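Local coordinates for enoyl-CoA hydratase (Mycobacterium tuberculosis, PDB 5KJP), which probably hydrates the double bond of trans-2-enoyl-CoA thioesters in fatty-acid metabolism, as a member of the crotonase superfamily, at residues Val186-Glu189 against Asp195-Ile198; Leu126-Arg131 against Ile198-Lys203; Asp171-Glu176 against Leu181-Val186. All coordinates share one frame; numbering follows the deposited sequence.

How the contacts relate
The three contacts gather around the 186-188 edge of the main sheet. In contacts 1 and 2 successive turns of helix 193-205 lie on neighbouring strands, 186-188 and 126-130; their centres are about 5 Å apart, and Ala196 CB lies 3.7 Å from Val128 CG1. Contact 3 sits about 13 Å from the centre of contact 1 and 14 Å from that of contact 2, where the chain turns back into strand 186-188 and shares Val186 with contact 1. Probable backbone hydrogen bonds join it to contact 2, for instance Ile127 O to Asn185 N at 2.8 Å. Contacts 2 and 3 also meet across the trimer by a salt bridge.

Contact 1 (Val186-Glu189 against Asp195-Ile198); sequences VLAE and DAAI
Val186 turns CG1 anti to its own backbone nitrogen (chi1 174°), which leaves that methyl beside the carbonyl carbon and leaning along the strand in the direction of Ala188. From there CG1 reaches the single methyl of Ala196 on the facing helix, with 4.2 Å between Val186 CG1 and Ala196 CB. Ala188, two residues further on and on the same face of the strand, needs no torsion to take part: its CB lies 4.0 Å from Ala196 CB. The two strand methyls stand 5.1 Å apart, Val186 CG1 to Ala188 CB, and the helix methyl rests against both, so that three carbons form a small apolar triangle with an angle of about 77° at Ala196 CB.

The short side chains let the backbones come close, and the CA atoms of Ala188 and Ala196 are separated by 6.5 Å. This is a worked case of helix-on-sheet packing in the crotonase fold. Strand 186-188 is the outermost of the parallel strands at this end of the sheet, and after a brief turn, where Glu189 O accepts a hydrogen bond from Thr192 OG1, helix 193-205 folds back over the face from which Val186 and Ala188 project. Leu187 points away from the helix, and its side chain meets Ala175, Glu176 and His179 of helix 175-180, so the short strand is covered on both faces.

On the helix side the packing continues inward over the sheet, for Ala196 also touches Val128 on the neighbouring strand, as Val186 does, and backbone hydrogen bonds between Val186 and Ala129, and between Ala188 and both Ala129 and Arg131, join strand 186-188 to strand 126-130.

Contact 2 (Leu126-Arg131 against Ile198-Lys203); sequences LIVAAR and IALAEK
Leu200 pushes one methyl, CD2, between Leu126 and Val128, which project from the same face of their strand. The distances are alike: Leu200 CD2 stands 3.9 Å from Leu126 CD1 and also 3.9 Å from Val128 CG2. In this part of the crotonase fold helix 193-205 lies over the parallel strands of the main sheet, and strand 126-130 is one of those beneath it. At Leu200 CD2 the two strand methyls subtend about 130°, with 7.1 Å between Leu126 CD1 and Val128 CG2, and the helix methyl settles into the dip between them. Leu126 crosses Leu200 at a slant, whereas Val128 runs past it in the opposite sense.

The next shell is also hydrocarbon: Ile106 of the adjacent strand meets Leu200, Ala201 and Val128, and Ile204 covers Leu126 from further along the helix, while backbone hydrogen bonds of Leu126 with Leu105 and Ala107 join strand 126-130 to strand 105-109.

Beyond this lies a neighbouring subunit, which closes the core at its margin: its Ala161 packs on Leu126 and its Thr169 on Leu200, and its Asp171 forms a salt bridge with Lys203. The reach of Leu200 comes from two torsions: chi1 (-179°) carries CG away from the backbone nitrogen, and chi2 (55°) turns CD2 anti to CA, so that Leu200 CD2 lies 3.9 Å from Leu200 CA, while CD1 is held closer, 3.1 Å from Leu200 CA.

Contact 3 (Asp171-Glu176 against Leu181-Val186); sequences DNLPAE and LGLVNV
The backbone doubles back here through helix 175-180, bringing the CA atoms of Ala175 and Val184 to 7.1 Å; Pro174 holds the N-cap position, and Gly182, with a positive phi of 92°, ends the helix in a Schellman motif. Leu173, just before the helix, spreads its two methyls over the returning chain. One branch meets Leu181, with 3.9 Å between Leu173 CD1 and Leu181 CD1; the other meets Leu183, again 3.9 Å from Leu173 CD2 to Leu183 CD2. Placing CG anti to the backbone nitrogen of Leu173 (chi1 175°) aims this fork at the gap between its partners, and both leucines cross it at a slant. At the helix start the touch is looser: Val184 CG2 comes to 4.2 Å from Ala175 O, an apolar methyl against the carbonyl oxygen.

The helix fills in between, as Ala178 packs against Leu173, Leu183 and Val184, Ile158 lies on Leu181 and Leu183, and His179 ND1 ties Val184 O to the helix by a hydrogen bond. In the crotonase fold of this enzyme the unit joins the small sheet containing strand 173-174 to the edge of the main sheet, which the chain enters at Val186. Asn185 marks the join: its OD1 accepts from Ile127 N, its ND2 bonds to Glu165 OE1 and Ala161 O of a neighbouring subunit, and these three bonds fix the rotation of the amide.

No hydrogen bond links the two segments; apart from the methyl against Ala175 O, the direct contact between them is by hydrocarbon, in the buried apolar cluster of Leu173, Leu181 and Leu183.

Contact 1 (Val186-Glu189 against Asp195-Ile198)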
loop_
_atom_site.group_PDB
_atom_site.type_symbol
_atom_site.label_atom_id
_atom_site.label_comp_id
_atom_site.label_asym_id
_atom_site.label_seq_id
_atom_site.Cartn_x
_atom_site.Cartn_y
_atom_site.Cartn_z
ATOM N N VAL A 186 12.063 -12.339 2.639
ATOM C CA VAL A 186 13.299 -12.807 3.240
ATOM C C VAL A 186 14.457 -12.630 2.268
ATOM O O VAL A 186 14.396 -13.103 1.131
ATOM C CB VAL A 186 13.191 -14.305 3.644
ATOM C CG1 VAL A 186 14.541 -14.837 4.148
ATOM C CG2 VAL A 186 12.085 -14.505 4.687
ATOM N N LEU A 187 15.497 -11.928 2.706
ATOM C CA LEU A 187 16.737 -11.846 1.944
ATOM C C LEU A 187 17.650 -12.983 2.358
ATOM O O LEU A 187 17.892 -13.182 3.549
ATOM C CB LEU A 187 17.440 -10.512 2.170
ATOM C CG LEU A 187 16.939 -9.297 1.404
ATOM C CD1 LEU A 187 17.639 -8.055 1.950
ATOM C CD2 LEU A 187 17.201 -9.474 -0.093
ATOM N N ALA A 188 18.151 -13.725 1.380
ATOM C CA ALA A 188 19.012 -14.868 1.653
ATOM C C ALA A 188 20.410 -14.630 1.106
ATOM O O ALA A 188 20.596 -13.832 0.188
ATOM C CB ALA A 188 18.413 -16.141 1.049
ATOM N N GLU A 189 21.399 -15.307 1.687
ATOM C CA GLU A 189 22.736 -15.323 1.108
ATOM C C GLU A 189 22.629 -15.930 -0.288
ATOM O O GLU A 189 21.800 -16.815 -0.510
ATOM C CB GLU A 189 23.716 -16.121 1.979
ATOM C CG GLU A 189 24.074 -15.448 3.304
ATOM C CD GLU A 189 24.539 -14.022 3.114
ATOM O OE1 GLU A 189 25.452 -13.802 2.292
ATOM O OE2 GLU A 189 23.982 -13.119 3.773
ATOM N N ASP A 195 16.826 -22.880 0.546
ATOM C CA ASP A 195 16.859 -23.314 1.942
ATOM C C ASP A 195 16.117 -22.339 2.856
ATOM O O ASP A 195 15.392 -22.756 3.759
ATOM C CB ASP A 195 18.297 -23.488 2.427
ATOM C CG ASP A 195 18.760 -24.938 2.376
ATOM O OD1 ASP A 195 17.915 -25.833 2.158
ATOM O OD2 ASP A 195 19.968 -25.178 2.568
ATOM N N ALA A 196 16.295 -21.043 2.629
ATOM C CA ALA A 196 15.550 -20.057 3.405
ATOM C C ALA A 196 14.045 -20.231 3.173
ATOM O O ALA A 196 13.245 -20.137 4.111
ATOM C CB ALA A 196 15.991 -18.641 3.049
ATOM N N ALA A 197 13.669 -20.495 1.926
ATOM C CA ALA A 197 12.260 -20.694 1.572
ATOM C C ALA A 197 11.679 -21.958 2.220
ATOM O O ALA A 197 10.518 -21.974 2.627
ATOM C CB ALA A 197 12.096 -20.750 0.053
ATOM N N ILE A 198 12.479 -23.017 2.313
ATOM C CA ILE A 198 12.022 -24.233 2.973
ATOM C C ILE A 198 11.760 -23.956 4.455
ATOM O O ILE A 198 10.762 -24.420 5.015
ATOM C CB ILE A 198 13.038 -25.387 2.804
ATOM C CG1 ILE A 198 13.076 -25.846 1.345
ATOM C CG2 ILE A 198 12.684 -26.565 3.709
ATOM C CD1 ILE A 198 14.256 -26.758 1.022
#

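Contact 2 (Leu126-Arg131 against Ile198-Lys203)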
loop_
_atom_site.group_PDB
_atom_site.type_symbol
_atom_site.label_atom_id
_atom_site.label_comp_id
_atom_site.label_asym_id
_atom_site.label_seq_id
_atom_site.Cartn_x
_atom_site.Cartn_y
_atom_site.Cartn_z
ATOM N N LEU A 126 4.532 -15.218 -1.320
ATOM C CA LEU A 126 5.693 -14.811 -0.552
ATOM C C LEU A 126 6.916 -14.956 -1.435
ATOM O O LEU A 126 6.964 -15.843 -2.298
ATOM C CB LEU A 126 5.838 -15.669 0.704
ATOM C CG LEU A 126 4.633 -15.722 1.643
ATOM C CD1 LEU A 126 4.813 -16.780 2.707
ATOM C CD2 LEU A 126 4.430 -14.356 2.283
ATOM N N ILE A 127 7.900 -14.088 -1.226
ATOM C CA ILE A 127 9.134 -14.155 -1.991
ATOM C C ILE A 127 10.353 -14.193 -1.080
ATOM O O ILE A 127 10.539 -13.331 -0.214
ATOM C CB ILE A 127 9.261 -12.959 -2.965
ATOM C CG1 ILE A 127 8.095 -12.950 -3.963
ATOM C CG2 ILE A 127 10.612 -13.010 -3.696
ATOM C CD1 ILE A 127 8.043 -11.702 -4.860
ATOM N N VAL A 128 11.172 -15.218 -1.276
ATOM C CA VAL A 128 12.498 -15.284 -0.685
ATOM C C VAL A 128 13.493 -15.042 -1.804
ATOM O O VAL A 128 13.437 -15.710 -2.840
ATOM C CB VAL A 128 12.758 -16.649 -0.024
ATOM C CG1 VAL A 128 14.186 -16.717 0.522
ATOM C CG2 VAL A 128 11.728 -16.897 1.080
ATOM N N ALA A 129 14.387 -14.076 -1.629
ATOM C CA ALA A 129 15.307 -13.749 -2.712
ATOM C C ALA A 129 16.748 -13.625 -2.234
ATOM O O ALA A 129 17.019 -13.081 -1.157
ATOM C CB ALA A 129 14.866 -12.455 -3.403
ATOM N N ALA A 130 17.669 -14.137 -3.041
ATOM C CA ALA A 130 19.093 -13.960 -2.782
ATOM C C ALA A 130 19.443 -12.478 -2.811
ATOM O O ALA A 130 18.844 -11.711 -3.557
ATOM C CB ALA A 130 19.926 -14.728 -3.803
ATOM N N ARG A 131 20.419 -12.078 -2.002
ATOM C CA ARG A 131 20.803 -10.674 -1.904
ATOM C C ARG A 131 21.346 -10.127 -3.221
ATOM O O ARG A 131 21.381 -8.915 -3.425
ATOM C CB ARG A 131 21.842 -10.488 -0.790
ATOM C CG ARG A 131 21.267 -10.682 0.601
ATOM C CD ARG A 131 22.291 -10.406 1.697
ATOM N NE ARG A 131 21.675 -10.533 3.015
ATOM C CZ ARG A 131 21.051 -9.541 3.643
ATOM N NH1 ARG A 131 20.974 -8.342 3.078
ATOM N NH2 ARG A 131 20.512 -9.746 4.839
ATOM N N ILE A 198 12.479 -23.017 2.313
ATOM C CA ILE A 198 12.022 -24.233 2.973
ATOM C C ILE A 198 11.760 -23.956 4.455
ATOM O O ILE A 198 10.762 -24.420 5.015
ATOM C CB ILE A 198 13.038 -25.387 2.804
ATOM C CG1 ILE A 198 13.076 -25.846 1.345
ATOM C CG2 ILE A 198 12.684 -26.565 3.709
ATOM C CD1 ILE A 198 14.256 -26.758 1.022
ATOM N N ALA A 199 12.637 -23.173 5.080
ATOM C CA ALA A 199 12.436 -22.788 6.477
ATOM C C ALA A 199 11.118 -22.037 6.645
ATOM O O ALA A 199 10.354 -22.305 7.577
ATOM C CB ALA A 199 13.602 -21.944 6.976
ATOM N N LEU A 200 10.845 -21.109 5.732
ATOM C CA LEU A 200 9.582 -20.373 5.744
ATOM C C LEU A 200 8.388 -21.301 5.531
ATOM O O LEU A 200 7.395 -21.220 6.255
ATOM C CB LEU A 200 9.595 -19.280 4.671
ATOM C CG LEU A 200 8.382 -18.365 4.525
ATOM C CD1 LEU A 200 8.059 -17.703 5.862
ATOM C CD2 LEU A 200 8.656 -17.317 3.444
ATOM N N ALA A 201 8.496 -22.185 4.541
ATOM C CA ALA A 201 7.438 -23.141 4.248
ATOM C C ALA A 201 7.145 -24.034 5.453
ATOM O O ALA A 201 5.985 -24.308 5.765
ATOM C CB ALA A 201 7.810 -23.994 3.036
ATOM N N GLU A 202 8.196 -24.480 6.133
ATOM C CA GLU A 202 8.025 -25.355 7.291
ATOM C C GLU A 202 7.300 -24.634 8.429
ATOM O O GLU A 202 6.524 -25.250 9.159
ATOM C CB GLU A 202 9.376 -25.900 7.769
ATOM C CG GLU A 202 9.901 -27.039 6.892
ATOM C CD GLU A 202 11.301 -27.494 7.259
ATOM O OE1 GLU A 202 11.956 -26.828 8.088
ATOM O OE2 GLU A 202 11.744 -28.530 6.716
ATOM N N LYS A 203 7.538 -23.333 8.576
ATOM C CA LYS A 203 6.815 -22.565 9.583
ATOM C C LYS A 203 5.318 -22.553 9.264
ATOM O O LYS A 203 4.477 -22.687 10.156
ATOM C CB LYS A 203 7.366 -21.138 9.680
ATOM C CG LYS A 203 8.759 -21.074 10.308
ATOM C CD LYS A 203 9.451 -19.739 10.056
ATOM C CE LYS A 203 8.864 -18.629 10.916
ATOM N NZ LYS A 203 8.868 -18.949 12.372
#

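Contact 3 (Asp171-Glu176 against Leu181-Val186)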
loop_
_atom_site.group_PDB
_atom_site.type_symbol
_atom_site.label_atom_id
_atom_site.label_comp_id
_atom_site.label_asym_id
_atom_site.label_seq_id
_atom_site.Cartn_x
_atom_site.Cartn_y
_atom_site.Cartn_z
ATOM N N ASP A 171 13.488 -0.541 -15.551
ATOM C CA ASP A 171 14.693 -0.721 -14.736
ATOM C C ASP A 171 14.657 -2.015 -13.928
ATOM O O ASP A 171 13.590 -2.484 -13.538
ATOM C CB ASP A 171 14.882 0.442 -13.749
ATOM C CG ASP A 171 15.446 1.699 -14.395
ATOM O OD1 ASP A 171 15.843 1.676 -15.586
ATOM O OD2 ASP A 171 15.515 2.724 -13.678
ATOM N N ASN A 172 15.830 -2.577 -13.657
ATOM C CA ASN A 172 15.933 -3.678 -12.707
ATOM C C ASN A 172 15.688 -3.198 -11.287
ATOM O O ASN A 172 16.039 -2.071 -10.928
ATOM C CB ASN A 172 17.308 -4.343 -12.778
ATOM C CG ASN A 172 17.517 -5.132 -14.058
ATOM O OD1 ASN A 172 16.590 -5.340 -14.837
ATOM N ND2 ASN A 172 18.747 -5.573 -14.279
ATOM N N LEU A 173 15.090 -4.068 -10.482
ATOM C CA LEU A 173 14.907 -3.830 -9.061
ATOM C C LEU A 173 15.776 -4.808 -8.268
ATOM O O LEU A 173 15.449 -5.995 -8.182
ATOM C CB LEU A 173 13.431 -3.993 -8.677
ATOM C CG LEU A 173 13.078 -3.883 -7.185
ATOM C CD1 LEU A 173 13.358 -2.478 -6.678
ATOM C CD2 LEU A 173 11.619 -4.263 -6.957
ATOM N N PRO A 174 16.888 -4.320 -7.695
ATOM C CA PRO A 174 17.760 -5.212 -6.924
ATOM C C PRO A 174 17.020 -5.782 -5.718
ATOM O O PRO A 174 16.158 -5.108 -5.139
ATOM C CB PRO A 174 18.918 -4.302 -6.495
ATOM C CG PRO A 174 18.862 -3.126 -7.441
ATOM C CD PRO A 174 17.399 -2.940 -7.724
ATOM N N ALA A 175 17.344 -7.017 -5.353
ATOM C CA ALA A 175 16.651 -7.704 -4.267
ATOM C C ALA A 175 16.665 -6.926 -2.954
ATOM O O ALA A 175 15.675 -6.933 -2.215
ATOM C CB ALA A 175 17.256 -9.072 -4.054
ATOM N N GLU A 176 17.778 -6.264 -2.646
ATOM C CA GLU A 176 17.878 -5.592 -1.355
ATOM C C GLU A 176 16.906 -4.411 -1.288
ATOM O O GLU A 176 16.234 -4.212 -0.276
ATOM C CB GLU A 176 19.321 -5.160 -1.079
ATOM C CG GLU A 176 20.203 -6.364 -0.747
ATOM C CD GLU A 176 21.554 -5.995 -0.166
ATOM O OE1 GLU A 176 22.128 -4.970 -0.589
ATOM O OE2 GLU A 176 22.042 -6.743 0.712
ATOM N N LEU A 181 11.255 -2.386 0.093
ATOM C CA LEU A 181 9.952 -1.959 -0.403
ATOM C C LEU A 181 8.836 -2.928 -0.020
ATOM O O LEU A 181 7.662 -2.652 -0.271
ATOM C CB LEU A 181 9.990 -1.808 -1.928
ATOM C CG LEU A 181 10.935 -0.757 -2.500
ATOM C CD1 LEU A 181 10.988 -0.887 -4.020
ATOM C CD2 LEU A 181 10.498 0.643 -2.075
ATOM N N GLY A 182 9.203 -4.071 0.553
ATOM C CA GLY A 182 8.219 -5.039 1.014
ATOM C C GLY A 182 7.821 -6.121 0.022
ATOM O O GLY A 182 6.951 -6.937 0.320
ATOM N N LEU A 183 8.451 -6.135 -1.150
ATOM C CA LEU A 183 8.191 -7.166 -2.151
ATOM C C LEU A 183 8.829 -8.495 -1.746
ATOM O O LEU A 183 8.250 -9.569 -1.937
ATOM C CB LEU A 183 8.718 -6.733 -3.517
ATOM C CG LEU A 183 8.637 -7.771 -4.639
ATOM C CD1 LEU A 183 7.178 -8.089 -4.977
ATOM C CD2 LEU A 183 9.413 -7.309 -5.872
ATOM N N VAL A 184 10.034 -8.408 -1.193
ATOM C CA VAL A 184 10.768 -9.590 -0.763
ATOM C C VAL A 184 10.602 -9.771 0.745
ATOM O O VAL A 184 10.913 -8.874 1.528
ATOM C CB VAL A 184 12.271 -9.485 -1.122
ATOM C CG1 VAL A 184 13.071 -10.554 -0.395
ATOM C CG2 VAL A 184 12.474 -9.584 -2.646
ATOM N N ASN A 185 10.095 -10.933 1.143
ATOM C CA ASN A 185 9.909 -11.255 2.553
ATOM C C ASN A 185 11.218 -11.539 3.279
ATOM O O ASN A 185 11.452 -11.058 4.389
ATOM C CB ASN A 185 8.988 -12.468 2.685
ATOM C CG ASN A 185 7.602 -12.193 2.159
ATOM O OD1 ASN A 185 7.325 -12.363 0.967
ATOM N ND2 ASN A 185 6.722 -11.746 3.044
ATOM N N VAL A 186 12.063 -12.339 2.639
ATOM C CA VAL A 186 13.299 -12.807 3.240
ATOM C C VAL A 186 14.457 -12.630 2.268
ATOM O O VAL A 186 14.396 -13.103 1.131
ATOM C CB VAL A 186 13.191 -14.305 3.644
ATOM C CG1 VAL A 186 14.541 -14.837 4.148
ATOM C CG2 VAL A 186 12.085 -14.505 4.687
#